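Ubiquitin-like-specific protease 2 (Saccharomyces cerevisiae, PDB 5LNB) removes the ubiquitin-like modifier SUMO from proteins as a cysteine protease of the C48 family, its Ulp1-type catalytic domain being the part described here. Local coordinates at residues 77-82 against 100-105; 106-111 against 132-137; 55-60 against 270-275; 164-169 against 213-218. One frame throughout, in Å; residues are numbered along the deposited sequence.

How the interactions relate
Interactions 1 and 2 are neighbours, their centres about 16 Å apart: 100-105 runs straight into 106-111, and H77 of the edge strand 76-78 packs on L107 and K110. Interaction 3 lies about 21 Å from interaction 1 between centres, joined to it where D55 of helix 51-67 accepts from S81 N. Interaction 4, its centre about 19 Å from that of interaction 3, is on the other side of the chain's centre from interactions 1 and 2. Along the chain interactions 1, 2 and 4 follow in series inside the loop closed by interaction 3. Interaction 4 sets the loop after sheet strand 159-164 against the start of helix 215-228, where the probable catalytic residues D165 and C215 come together.

Interaction 1 (77-82 against 100-105); sequences HLMSSF and KWVNNT
H77 and T105 face each other with CA atoms 9.1 Å apart, where the chain leaves edge strand 76-78 and passes a loop built of two overlapping turns, type I from K100 to N103 and type II from V102 to T105. No hydrogen bond crosses, so side chains make the contact. W101 contributes most: CG lies anti to its backbone N (chi1 -163°), and the six-membered part of the indole reaches the other segment. At its edge, near the ring plane, F82 CB lies 3.6 Å from W101 CH2 and S80 OG 3.7 Å from W101 CZ2. M79 SD makes an oblique Met-aromatic contact, 5.2 Å from the centre of the W101 five-membered ring, and M79 CE lies 4.4 Å from V102 CG1; a long, flexible thioether suits this junction of indole and valine. Farther along, the T105 methyl CG2 comes 4.1 Å from H77 NE2, the two side chains crossing at about a right angle. S80 OG caps F82 N at 3.2 Å, V102 O accepts from T105 N, and T105 OG1 bonds to Y185 of helix 172-190. The contact is thus apolar packing and a Met-aromatic approach, with hydrogen bonds confined to each segment and its outside neighbours.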
loop_
_atom_site.group_PDB
_atom_site.type_symbol
_atom_site.label_atom_id
_atom_site.label_comp_id
_atom_site.label_asym_id
_atom_site.label_seq_id
_atom_site.Cartn_x
_atom_site.Cartn_y
_atom_site.Cartn_z
ATOM N N HIS A 77 0.798 -9.143 4.241
ATOM C CA HIS A 77 1.521 -8.299 5.187
ATOM C C HIS A 77 1.650 -6.896 4.604
ATOM O O HIS A 77 2.219 -6.718 3.519
ATOM C CB HIS A 77 2.901 -8.863 5.504
ATOM C CG HIS A 77 3.547 -8.218 6.691
ATOM N ND1 HIS A 77 4.182 -6.997 6.623
ATOM C CD2 HIS A 77 3.634 -8.615 7.981
ATOM C CE1 HIS A 77 4.644 -6.676 7.819
ATOM N NE2 HIS A 77 4.323 -7.640 8.660
ATOM N N LEU A 78 1.127 -5.905 5.328
ATOM C CA LEU A 78 1.142 -4.511 4.897
ATOM C C LEU A 78 2.241 -3.777 5.646
ATOM O O LEU A 78 2.208 -3.689 6.875
ATOM C CB LEU A 78 -0.208 -3.835 5.143
ATOM C CG LEU A 78 -0.247 -2.316 4.948
ATOM C CD1 LEU A 78 0.101 -1.913 3.504
ATOM C CD2 LEU A 78 -1.599 -1.732 5.327
ATOM N N MET A 79 3.219 -3.268 4.913
ATOM C CA MET A 79 4.222 -2.395 5.500
ATOM C C MET A 79 3.694 -0.971 5.538
ATOM O O MET A 79 3.039 -0.510 4.596
ATOM C CB MET A 79 5.512 -2.439 4.688
ATOM C CG MET A 79 6.217 -3.781 4.704
ATOM S SD MET A 79 6.821 -4.152 6.350
ATOM C CE MET A 79 7.939 -5.495 5.966
ATOM N N SER A 80 3.970 -0.269 6.629
ATOM C CA SER A 80 3.735 1.165 6.600
ATOM C C SER A 80 4.731 1.831 5.650
ATOM O O SER A 80 5.802 1.283 5.348
ATOM C CB SER A 80 3.857 1.765 7.998
ATOM O OG SER A 80 5.178 2.207 8.239
ATOM N N SER A 81 4.369 3.028 5.173
ATOM C CA SER A 81 5.243 3.747 4.249
ATOM C C SER A 81 6.621 4.020 4.839
ATOM O O SER A 81 7.585 4.181 4.084
ATOM C CB SER A 81 4.604 5.067 3.833
ATOM O OG SER A 81 4.438 5.916 4.949
ATOM N N PHE A 82 6.746 4.076 6.163
ATOM C CA PHE A 82 8.048 4.356 6.756
ATOM C C PHE A 82 9.024 3.194 6.652
ATOM O O PHE A 82 10.224 3.420 6.828
ATOM C CB PHE A 82 7.884 4.776 8.216
ATOM C CG PHE A 82 7.164 6.080 8.378
ATOM C CD1 PHE A 82 5.784 6.109 8.515
ATOM C CD2 PHE A 82 7.859 7.280 8.362
ATOM C CE1 PHE A 82 5.114 7.305 8.661
ATOM C CE2 PHE A 82 7.191 8.486 8.506
ATOM C CZ PHE A 82 5.817 8.496 8.655
ATOM N N LYS A 100 15.273 -4.656 13.479
ATOM C CA LYS A 100 14.316 -4.588 14.579
ATOM C C LYS A 100 12.897 -4.423 14.053
ATOM O O LYS A 100 11.950 -4.990 14.608
ATOM C CB LYS A 100 14.677 -3.446 15.527
ATOM C CG LYS A 100 13.695 -3.265 16.668
ATOM C CD LYS A 100 14.024 -2.039 17.510
ATOM C CE LYS A 100 15.457 -2.081 18.022
ATOM N NZ LYS A 100 15.651 -1.163 19.186
ATOM N N TRP A 101 12.744 -3.660 12.970
ATOM C CA TRP A 101 11.446 -3.469 12.336
ATOM C C TRP A 101 10.759 -4.794 12.020
ATOM O O TRP A 101 9.551 -4.929 12.210
ATOM C CB TRP A 101 11.630 -2.668 11.049
ATOM C CG TRP A 101 10.377 -2.058 10.513
ATOM C CD1 TRP A 101 9.302 -2.706 9.964
ATOM C CD2 TRP A 101 10.082 -0.663 10.444
ATOM N NE1 TRP A 101 8.349 -1.792 9.573
ATOM C CE2 TRP A 101 8.806 -0.532 9.855
ATOM C CE3 TRP A 101 10.774 0.491 10.822
ATOM C CZ2 TRP A 101 8.208 0.708 9.647
ATOM C CZ3 TRP A 101 10.169 1.727 10.616
ATOM C CH2 TRP A 101 8.902 1.822 10.037
ATOM N N VAL A 102 11.509 -5.772 11.503
ATOM C CA VAL A 102 10.932 -7.022 11.016
ATOM C C VAL A 102 11.084 -8.159 12.021
ATOM O O VAL A 102 10.883 -9.324 11.661
ATOM C CB VAL A 102 11.539 -7.428 9.665
ATOM C CG1 VAL A 102 11.340 -6.317 8.646
ATOM C CG2 VAL A 102 13.020 -7.790 9.831
ATOM N N ASN A 103 11.448 -7.856 13.266
ATOM C CA ASN A 103 11.489 -8.888 14.292
ATOM C C ASN A 103 10.109 -9.513 14.463
ATOM O O ASN A 103 9.089 -8.821 14.477
ATOM C CB ASN A 103 11.976 -8.305 15.621
ATOM C CG ASN A 103 12.137 -9.373 16.704
ATOM O OD1 ASN A 103 11.377 -9.414 17.676
ATOM N ND2 ASN A 103 13.122 -10.251 16.528
ATOM N N ASN A 104 10.080 -10.836 14.588
ATOM C CA ASN A 104 8.836 -11.578 14.786
ATOM C C ASN A 104 7.853 -11.366 13.642
ATOM O O ASN A 104 6.639 -11.342 13.850
ATOM C CB ASN A 104 8.190 -11.230 16.126
ATOM C CG ASN A 104 8.832 -11.987 17.284
ATOM O OD1 ASN A 104 9.583 -12.947 17.070
ATOM N ND2 ASN A 104 8.538 -11.563 18.513
ATOM N N THR A 105 8.375 -11.223 12.430
ATOM C CA THR A 105 7.598 -11.303 11.201
ATOM C C THR A 105 7.889 -12.623 10.502
ATOM O O THR A 105 8.857 -13.327 10.814
ATOM C CB THR A 105 7.933 -10.158 10.242
ATOM O OG1 THR A 105 9.322 -10.246 9.892
ATOM C CG2 THR A 105 7.616 -8.795 10.871
#

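Interaction 2 (106-111 against 132-137); sequences DLFSKK and DAILDF
K111 and D132 form a salt bridge, NZ to OD2 at 3.3 Å, long enough that its hydrogen bond is weak. The lysine chain bends at its last torsion (chi4 -55°), turning the ammonium to the carboxylate, while K111 CG also rests 3.6 Å from D132 OD2. A water that donates to K111 O at 2.7 Å donates weakly to D132 OD1, so each carboxylate oxygen has one weak partner here. The aspartate backbone is engaged too: D132 CA makes a CA-H...O contact of 3.0 Å to F108 O, where the 3-10 turn 107-109 comes near the short, weakly bonded helix 131-136. Apolar packing lies beyond. F108 CB meets L135 CD1 at 3.8 Å. I134 CG2 lies at the edge of the F108 ring, 4.2 Å from F108 CD2; Y190, L182 and A186 of helix 172-190 also meet F108. An alanine in place of D132 would probably leave the ammonium of K111 without its carboxylate mate and the bridging water with one partner fewer. The contact thus joins the loop entering strand 112-119 to the helix that follows its antiparallel partner 122-129, pairing a modest, partly exposed charge pair with a hydrophobic patch centred on a buried phenylalanine.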
loop_
_atom_site.group_PDB
_atom_site.type_symbol
_atom_site.label_atom_id
_atom_site.label_comp_id
_atom_site.label_asym_id
_atom_site.label_seq_id
_atom_site.Cartn_x
_atom_site.Cartn_y
_atom_site.Cartn_z
ATOM N N ASP A 106 7.055 -12.937 9.521
ATOM C CA ASP A 106 7.182 -14.178 8.780
ATOM C C ASP A 106 6.756 -13.900 7.341
ATOM O O ASP A 106 5.774 -14.439 6.840
ATOM C CB ASP A 106 6.344 -15.272 9.441
ATOM C CG ASP A 106 6.503 -16.620 8.773
ATOM O OD1 ASP A 106 7.461 -16.798 7.989
ATOM O OD2 ASP A 106 5.665 -17.507 9.042
ATOM N N LEU A 107 7.521 -13.045 6.655
ATOM C CA LEU A 107 7.073 -12.512 5.364
ATOM C C LEU A 107 6.936 -13.591 4.296
ATOM O O LEU A 107 6.072 -13.480 3.417
ATOM C CB LEU A 107 8.028 -11.421 4.875
ATOM C CG LEU A 107 8.101 -10.183 5.775
ATOM C CD1 LEU A 107 9.057 -9.130 5.212
ATOM C CD2 LEU A 107 6.692 -9.611 5.973
ATOM N N PHE A 108 7.772 -14.628 4.337
ATOM C CA PHE A 108 7.732 -15.634 3.285
ATOM C C PHE A 108 6.558 -16.597 3.429
ATOM O O PHE A 108 6.395 -17.473 2.577
ATOM C CB PHE A 108 9.058 -16.407 3.231
ATOM C CG PHE A 108 10.198 -15.630 2.601
ATOM C CD1 PHE A 108 10.378 -14.282 2.873
ATOM C CD2 PHE A 108 11.087 -16.254 1.738
ATOM C CE1 PHE A 108 11.422 -13.574 2.305
ATOM C CE2 PHE A 108 12.130 -15.548 1.165
ATOM C CZ PHE A 108 12.298 -14.210 1.449
ATOM N N SER A 109 5.730 -16.464 4.464
ATOM C CA SER A 109 4.459 -17.180 4.474
ATOM C C SER A 109 3.330 -16.355 3.861
ATOM O O SER A 109 2.194 -16.834 3.778
ATOM C CB SER A 109 4.086 -17.603 5.897
ATOM O OG SER A 109 3.759 -16.476 6.689
ATOM N N LYS A 110 3.617 -15.144 3.404
ATOM C CA LYS A 110 2.598 -14.281 2.829
ATOM C C LYS A 110 2.499 -14.466 1.316
ATOM O O LYS A 110 3.508 -14.593 0.618
ATOM C CB LYS A 110 2.909 -12.819 3.161
ATOM C CG LYS A 110 3.195 -12.572 4.639
ATOM C CD LYS A 110 1.958 -12.848 5.471
ATOM C CE LYS A 110 2.309 -13.097 6.926
ATOM N NZ LYS A 110 1.055 -13.367 7.669
ATOM N N LYS A 111 1.265 -14.479 0.816
ATOM C CA LYS A 111 1.040 -14.363 -0.622
ATOM C C LYS A 111 1.290 -12.946 -1.144
ATOM O O LYS A 111 1.706 -12.783 -2.293
ATOM C CB LYS A 111 -0.390 -14.776 -0.963
ATOM C CG LYS A 111 -0.649 -16.259 -0.913
ATOM C CD LYS A 111 -2.045 -16.567 -1.450
ATOM C CE LYS A 111 -2.171 -18.039 -1.785
ATOM N NZ LYS A 111 -1.099 -18.466 -2.733
ATOM N N ASP A 132 5.653 -17.178 -0.636
ATOM C CA ASP A 132 5.145 -18.400 -0.024
ATOM C C ASP A 132 5.440 -19.639 -0.856
ATOM O O ASP A 132 5.201 -20.752 -0.380
ATOM C CB ASP A 132 3.635 -18.291 0.229
ATOM C CG ASP A 132 2.823 -18.186 -1.054
ATOM O OD1 ASP A 132 3.214 -17.420 -1.967
ATOM O OD2 ASP A 132 1.778 -18.871 -1.147
ATOM N N ALA A 133 5.948 -19.483 -2.077
ATOM C CA ALA A 133 6.412 -20.634 -2.837
ATOM C C ALA A 133 7.888 -20.925 -2.606
ATOM O O ALA A 133 8.321 -22.067 -2.802
ATOM C CB ALA A 133 6.158 -20.423 -4.331
ATOM N N ILE A 134 8.662 -19.931 -2.172
ATOM C CA ILE A 134 10.087 -20.143 -1.947
ATOM C C ILE A 134 10.308 -21.126 -0.804
ATOM O O ILE A 134 11.062 -22.096 -0.939
ATOM C CB ILE A 134 10.796 -18.807 -1.674
ATOM C CG1 ILE A 134 10.774 -17.926 -2.927
ATOM C CG2 ILE A 134 12.215 -19.073 -1.197
ATOM C CD1 ILE A 134 11.441 -18.572 -4.141
ATOM N N LEU A 135 9.661 -20.887 0.339
ATOM C CA LEU A 135 9.823 -21.774 1.487
ATOM C C LEU A 135 9.520 -23.224 1.127
ATOM O O LEU A 135 10.297 -24.133 1.448
ATOM C CB LEU A 135 8.923 -21.309 2.633
ATOM C CG LEU A 135 9.446 -20.196 3.540
ATOM C CD1 LEU A 135 8.413 -19.875 4.618
ATOM C CD2 LEU A 135 10.777 -20.594 4.151
ATOM N N ASP A 136 8.383 -23.463 0.463
ATOM C CA ASP A 136 8.009 -24.831 0.110
ATOM C C ASP A 136 9.077 -25.506 -0.741
ATOM O O ASP A 136 9.229 -26.732 -0.693
ATOM C CB ASP A 136 6.665 -24.835 -0.627
ATOM C CG ASP A 136 5.607 -23.994 0.074
ATOM O OD1 ASP A 136 5.931 -23.372 1.109
ATOM O OD2 ASP A 136 4.453 -23.954 -0.412
ATOM N N PHE A 137 9.818 -24.728 -1.523
ATOM C CA PHE A 137 10.838 -25.254 -2.419
ATOM C C PHE A 137 12.045 -25.791 -1.652
ATOM O O PHE A 137 13.062 -25.109 -1.512
ATOM C CB PHE A 137 11.277 -24.164 -3.393
ATOM C CG PHE A 137 12.224 -24.638 -4.450
ATOM C CD1 PHE A 137 13.592 -24.634 -4.228
ATOM C CD2 PHE A 137 11.750 -25.071 -5.675
ATOM C CE1 PHE A 137 14.468 -25.066 -5.203
ATOM C CE2 PHE A 137 12.620 -25.500 -6.656
ATOM C CZ PHE A 137 13.982 -25.499 -6.419
HETATM O O HOH W 1 2.108 -14.944 -3.903
#

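Interaction 3 (55-60 against 270-275); sequences DFFTKF and HTLKLL
F56, F57 and F60 of helix 51-67 meet T271, L272 and L275 of helix 264-285 in a wholly apolar contact between short segments whose axes stand 12.6 Å apart at 85°. Such wide spacing suits large side chains, and phenylalanines span it. In the aromatic-aliphatic contacts, L272 serves two rings: CD2 approaches F56 CE2 at 3.5 Å, the side chains sliding past each other in opposite directions, while CG and CD1 lie against F57, L272 CG 3.6 Å from F57 CZ and L272 CD1 3.8 Å from F57 CE2. L275 reaches tip to tip toward two rings, its CD1 3.7 Å from F56 CZ, at that ring's edge, and 3.8 Å from F60 CE1. F56 and F60 both carry CG anti to the backbone N, which puts CG on the side of the facing helix. The T271 methyl CG2 lies at the edge of the F57 ring, 4.0 Å from F57 CE1, and more distantly near F60. Among the aromatics themselves, F56 CD2 sits 4.0 Å above the centre of the F57 ring, and F60 CB covers part of one face of F56. Polar atoms stay apart from this: the T271 hydroxyl bonds back to N267 O within its own helix. With L23 and Y25 also packed against L275, this is a near-perpendicular helix crossing that packs helix 264-285, with the hairpin 23-26/32-35, on helix 51-67 of the protease fold.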
loop_
_atom_site.group_PDB
_atom_site.type_symbol
_atom_site.label_atom_id
_atom_site.label_comp_id
_atom_site.label_asym_id
_atom_site.label_seq_id
_atom_site.Cartn_x
_atom_site.Cartn_y
_atom_site.Cartn_z
ATOM N N ASP A 55 -1.196 5.592 4.791
ATOM C CA ASP A 55 -1.105 4.363 5.586
ATOM C C ASP A 55 -2.464 3.979 6.165
ATOM O O ASP A 55 -2.786 2.791 6.257
ATOM C CB ASP A 55 -0.043 4.491 6.691
ATOM C CG ASP A 55 1.387 4.528 6.133
ATOM O OD1 ASP A 55 1.654 3.837 5.142
ATOM O OD2 ASP A 55 2.246 5.257 6.665
ATOM N N PHE A 56 -3.292 4.961 6.535
ATOM C CA PHE A 56 -4.627 4.622 7.007
ATOM C C PHE A 56 -5.427 3.899 5.931
ATOM O O PHE A 56 -6.044 2.860 6.192
ATOM C CB PHE A 56 -5.388 5.862 7.460
ATOM C CG PHE A 56 -6.823 5.569 7.784
ATOM C CD1 PHE A 56 -7.158 4.934 8.964
ATOM C CD2 PHE A 56 -7.833 5.885 6.892
ATOM C CE1 PHE A 56 -8.479 4.652 9.267
ATOM C CE2 PHE A 56 -9.152 5.595 7.191
ATOM C CZ PHE A 56 -9.470 4.977 8.381
ATOM N N PHE A 57 -5.435 4.434 4.711
ATOM C CA PHE A 57 -6.315 3.881 3.691
ATOM C C PHE A 57 -5.804 2.572 3.102
ATOM O O PHE A 57 -6.615 1.709 2.746
ATOM C CB PHE A 57 -6.537 4.905 2.590
ATOM C CG PHE A 57 -7.711 5.787 2.837
ATOM C CD1 PHE A 57 -8.985 5.241 2.945
ATOM C CD2 PHE A 57 -7.556 7.159 2.960
ATOM C CE1 PHE A 57 -10.098 6.055 3.173
ATOM C CE2 PHE A 57 -8.668 7.978 3.174
ATOM C CZ PHE A 57 -9.934 7.423 3.278
ATOM N N THR A 58 -4.490 2.383 2.976
ATOM C CA THR A 58 -4.022 1.068 2.555
ATOM C C THR A 58 -4.454 0.015 3.566
ATOM O O THR A 58 -4.971 -1.045 3.194
ATOM C CB THR A 58 -2.499 1.057 2.375
ATOM O OG1 THR A 58 -1.859 1.330 3.629
ATOM C CG2 THR A 58 -2.068 2.098 1.346
ATOM N N LYS A 59 -4.288 0.315 4.853
ATOM C CA LYS A 59 -4.817 -0.544 5.903
ATOM C C LYS A 59 -6.327 -0.700 5.771
ATOM O O LYS A 59 -6.859 -1.814 5.837
ATOM C CB LYS A 59 -4.449 0.036 7.263
ATOM C CG LYS A 59 -4.939 -0.764 8.445
ATOM C CD LYS A 59 -4.113 -2.014 8.623
ATOM C CE LYS A 59 -4.328 -2.629 10.018
ATOM N NZ LYS A 59 -3.931 -4.065 10.055
ATOM N N PHE A 60 -7.033 0.415 5.575
ATOM C CA PHE A 60 -8.489 0.379 5.514
ATOM C C PHE A 60 -8.983 -0.567 4.417
ATOM O O PHE A 60 -9.833 -1.434 4.662
ATOM C CB PHE A 60 -9.020 1.800 5.311
ATOM C CG PHE A 60 -10.516 1.891 5.322
ATOM C CD1 PHE A 60 -11.213 1.948 6.521
ATOM C CD2 PHE A 60 -11.227 1.911 4.134
ATOM C CE1 PHE A 60 -12.591 2.031 6.535
ATOM C CE2 PHE A 60 -12.609 1.993 4.143
ATOM C CZ PHE A 60 -13.294 2.057 5.346
ATOM N N HIS A 270 -15.022 12.040 1.684
ATOM C CA HIS A 270 -16.335 11.609 2.147
ATOM C C HIS A 270 -16.233 10.381 3.043
ATOM O O HIS A 270 -16.963 10.267 4.032
ATOM C CB HIS A 270 -17.254 11.331 0.956
ATOM C CG HIS A 270 -18.686 11.106 1.342
ATOM N ND1 HIS A 270 -19.310 9.881 1.222
ATOM C CD2 HIS A 270 -19.612 11.947 1.863
ATOM C CE1 HIS A 270 -20.559 9.981 1.642
ATOM N NE2 HIS A 270 -20.767 11.225 2.037
ATOM N N THR A 271 -15.341 9.445 2.712
ATOM C CA THR A 271 -15.196 8.255 3.545
ATOM C C THR A 271 -14.685 8.620 4.934
ATOM O O THR A 271 -15.261 8.209 5.948
ATOM C CB THR A 271 -14.256 7.248 2.883
ATOM O OG1 THR A 271 -14.814 6.809 1.637
ATOM C CG2 THR A 271 -14.035 6.051 3.801
ATOM N N LEU A 272 -13.593 9.385 4.996
ATOM C CA LEU A 272 -13.047 9.795 6.283
ATOM C C LEU A 272 -14.064 10.618 7.063
ATOM O O LEU A 272 -14.369 10.320 8.225
ATOM C CB LEU A 272 -11.757 10.585 6.067
ATOM C CG LEU A 272 -10.479 9.770 5.969
ATOM C CD1 LEU A 272 -9.279 10.693 5.776
ATOM C CD2 LEU A 272 -10.315 8.920 7.237
ATOM N N LYS A 273 -14.605 11.660 6.428
ATOM C CA LYS A 273 -15.609 12.494 7.071
ATOM C C LYS A 273 -16.714 11.641 7.682
ATOM O O LYS A 273 -17.140 11.871 8.817
ATOM C CB LYS A 273 -16.184 13.487 6.057
ATOM C CG LYS A 273 -17.064 14.556 6.692
ATOM C CD LYS A 273 -16.279 15.310 7.759
ATOM C CE LYS A 273 -17.185 16.012 8.752
ATOM N NZ LYS A 273 -16.383 16.559 9.876
ATOM N N LEU A 274 -17.177 10.638 6.940
ATOM C CA LEU A 274 -18.231 9.762 7.437
ATOM C C LEU A 274 -17.753 8.956 8.642
ATOM O O LEU A 274 -18.459 8.854 9.654
ATOM C CB LEU A 274 -18.697 8.846 6.308
ATOM C CG LEU A 274 -19.920 7.946 6.474
ATOM C CD1 LEU A 274 -20.911 8.515 7.478
ATOM C CD2 LEU A 274 -20.574 7.773 5.103
ATOM N N LEU A 275 -16.548 8.376 8.554
ATOM C CA LEU A 275 -15.999 7.643 9.691
ATOM C C LEU A 275 -15.891 8.533 10.925
ATOM O O LEU A 275 -16.082 8.063 12.055
ATOM C CB LEU A 275 -14.630 7.056 9.339
ATOM C CG LEU A 275 -14.595 5.914 8.318
ATOM C CD1 LEU A 275 -13.166 5.437 8.091
ATOM C CD2 LEU A 275 -15.478 4.750 8.759
#

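Interaction 4 (164-169 against 213-218); sequences FDSLRQ and SDCGVH
S166 CB lies over one face of the H218 imidazole, 3.9 Å from the ring centre and 25° off its normal, a CH-pi contact displaced toward the rim at CG. At the edge of the ring, in its plane, stands the carbonyl carbon of D214, four residues earlier, and ND1 bonds to R261. A second flat group, the D165 carboxylate, is met from above its plane: L167 N donates to D165 OD1 at 2.9 Å, nearly straight at 163°, closing an Asx turn. The same OD1 takes a bond from H122, and OD2 one from H171. The F164 ring meets W237, planes at about 25°. Next to the Asx turn, L167 CG packs 3.6 Å from C215 SG, with both leucine methyls near the sulfur, and S166 OG is 3.4 Å from C215 SG. A small serine suits this place, with CB over the imidazole and OG beside the sulfur. A water accepts from S166 N at 3.1 Å and donates weakly to C215 O, linking the loop to the start of helix 215-228. An alanine in place of H218 would probably uncover the serine methylene and leave R261 without its ring nitrogen partner. With C215 touching H122 and D165 bonded to it, the arrangement is consistent with the His-Asp-Cys triad of C48 proteases, which S166, L167 and H218 line as second-shell neighbours.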
loop_
_atom_site.group_PDB
_atom_site.type_symbol
_atom_site.label_atom_id
_atom_site.label_comp_id
_atom_site.label_asym_id
_atom_site.label_seq_id
_atom_site.Cartn_x
_atom_site.Cartn_y
_atom_site.Cartn_z
ATOM N N PHE A 164 3.987 -0.511 -9.408
ATOM C CA PHE A 164 3.026 0.263 -10.188
ATOM C C PHE A 164 3.069 1.733 -9.781
ATOM O O PHE A 164 3.139 2.068 -8.594
ATOM C CB PHE A 164 1.601 -0.306 -10.050
ATOM C CG PHE A 164 1.253 -0.769 -8.653
ATOM C CD1 PHE A 164 0.478 0.031 -7.811
ATOM C CD2 PHE A 164 1.703 -1.998 -8.177
ATOM C CE1 PHE A 164 0.152 -0.388 -6.529
ATOM C CE2 PHE A 164 1.389 -2.418 -6.889
ATOM C CZ PHE A 164 0.605 -1.614 -6.065
ATOM N N ASP A 165 3.036 2.601 -10.789
ATOM C CA ASP A 165 3.295 4.024 -10.625
ATOM C C ASP A 165 2.405 4.775 -11.604
ATOM O O ASP A 165 2.388 4.450 -12.793
ATOM C CB ASP A 165 4.776 4.327 -10.898
ATOM C CG ASP A 165 5.143 5.787 -10.686
ATOM O OD1 ASP A 165 4.285 6.599 -10.274
ATOM O OD2 ASP A 165 6.322 6.118 -10.927
ATOM N N SER A 166 1.670 5.768 -11.108
ATOM C CA SER A 166 0.831 6.564 -11.988
ATOM C C SER A 166 1.650 7.481 -12.884
ATOM O O SER A 166 1.129 7.947 -13.900
ATOM C CB SER A 166 -0.179 7.381 -11.176
ATOM O OG SER A 166 0.478 8.143 -10.180
ATOM N N LEU A 167 2.908 7.754 -12.543
ATOM C CA LEU A 167 3.783 8.477 -13.459
ATOM C C LEU A 167 4.428 7.504 -14.447
ATOM O O LEU A 167 4.457 6.286 -14.233
ATOM C CB LEU A 167 4.858 9.257 -12.697
ATOM C CG LEU A 167 4.313 10.268 -11.673
ATOM C CD1 LEU A 167 5.433 11.062 -11.007
ATOM C CD2 LEU A 167 3.277 11.217 -12.308
ATOM N N ARG A 168 4.949 8.054 -15.545
ATOM C CA ARG A 168 5.525 7.232 -16.610
ATOM C C ARG A 168 6.997 6.952 -16.296
ATOM O O ARG A 168 7.921 7.522 -16.880
ATOM C CB ARG A 168 5.338 7.914 -17.962
ATOM C CG ARG A 168 3.879 7.914 -18.430
ATOM C CD ARG A 168 3.686 8.703 -19.712
ATOM N NE ARG A 168 4.457 8.132 -20.813
ATOM C CZ ARG A 168 3.931 7.462 -21.835
ATOM N NH1 ARG A 168 2.619 7.278 -21.910
ATOM N NH2 ARG A 168 4.719 6.982 -22.790
ATOM N N GLN A 169 7.209 6.034 -15.355
ATOM C CA GLN A 169 8.538 5.755 -14.832
ATOM C C GLN A 169 8.657 4.285 -14.458
ATOM O O GLN A 169 7.679 3.641 -14.067
ATOM C CB GLN A 169 8.861 6.592 -13.588
ATOM C CG GLN A 169 8.819 8.089 -13.780
ATOM C CD GLN A 169 9.201 8.847 -12.517
ATOM O OE1 GLN A 169 9.736 8.276 -11.564
ATOM N NE2 GLN A 169 8.919 10.139 -12.505
ATOM N N SER A 213 1.619 15.172 -7.403
ATOM C CA SER A 213 0.931 15.336 -6.126
ATOM C C SER A 213 -0.344 14.502 -6.023
ATOM O O SER A 213 -0.846 14.321 -4.911
ATOM C CB SER A 213 0.625 16.816 -5.884
ATOM O OG SER A 213 -0.318 17.329 -6.811
ATOM N N ASP A 214 -0.870 13.980 -7.141
ATOM C CA ASP A 214 -1.946 12.988 -7.098
ATOM C C ASP A 214 -1.449 11.550 -6.909
ATOM O O ASP A 214 -2.278 10.648 -6.732
ATOM C CB ASP A 214 -2.792 13.022 -8.380
ATOM C CG ASP A 214 -3.760 14.212 -8.447
ATOM O OD1 ASP A 214 -4.102 14.805 -7.395
ATOM O OD2 ASP A 214 -4.185 14.544 -9.579
ATOM N N CYS A 215 -0.136 11.303 -6.963
ATOM C CA CYS A 215 0.363 9.926 -6.896
ATOM C C CYS A 215 -0.131 9.182 -5.656
ATOM O O CYS A 215 -0.441 7.986 -5.725
ATOM C CB CYS A 215 1.887 9.919 -6.925
ATOM S SG CYS A 215 2.538 10.299 -8.534
ATOM N N GLY A 216 -0.201 9.863 -4.512
ATOM C CA GLY A 216 -0.657 9.188 -3.305
ATOM C C GLY A 216 -2.076 8.665 -3.422
ATOM O O GLY A 216 -2.397 7.608 -2.868
ATOM N N VAL A 217 -2.937 9.390 -4.148
ATOM C CA VAL A 217 -4.317 8.962 -4.368
ATOM C C VAL A 217 -4.358 7.745 -5.283
ATOM O O VAL A 217 -5.171 6.834 -5.090
ATOM C CB VAL A 217 -5.152 10.128 -4.946
ATOM C CG1 VAL A 217 -6.563 9.670 -5.314
ATOM C CG2 VAL A 217 -5.220 11.285 -3.969
ATOM N N HIS A 218 -3.498 7.716 -6.304
ATOM C CA HIS A 218 -3.441 6.558 -7.188
ATOM C C HIS A 218 -2.931 5.321 -6.462
ATOM O O HIS A 218 -3.431 4.219 -6.698
ATOM C CB HIS A 218 -2.575 6.863 -8.402
ATOM C CG HIS A 218 -3.232 7.786 -9.372
ATOM N ND1 HIS A 218 -4.072 7.338 -10.366
ATOM C CD2 HIS A 218 -3.193 9.134 -9.486
ATOM C CE1 HIS A 218 -4.514 8.369 -11.059
ATOM N NE2 HIS A 218 -3.999 9.471 -10.543
HETATM O O HOH W 2 1.535 6.345 -8.066
#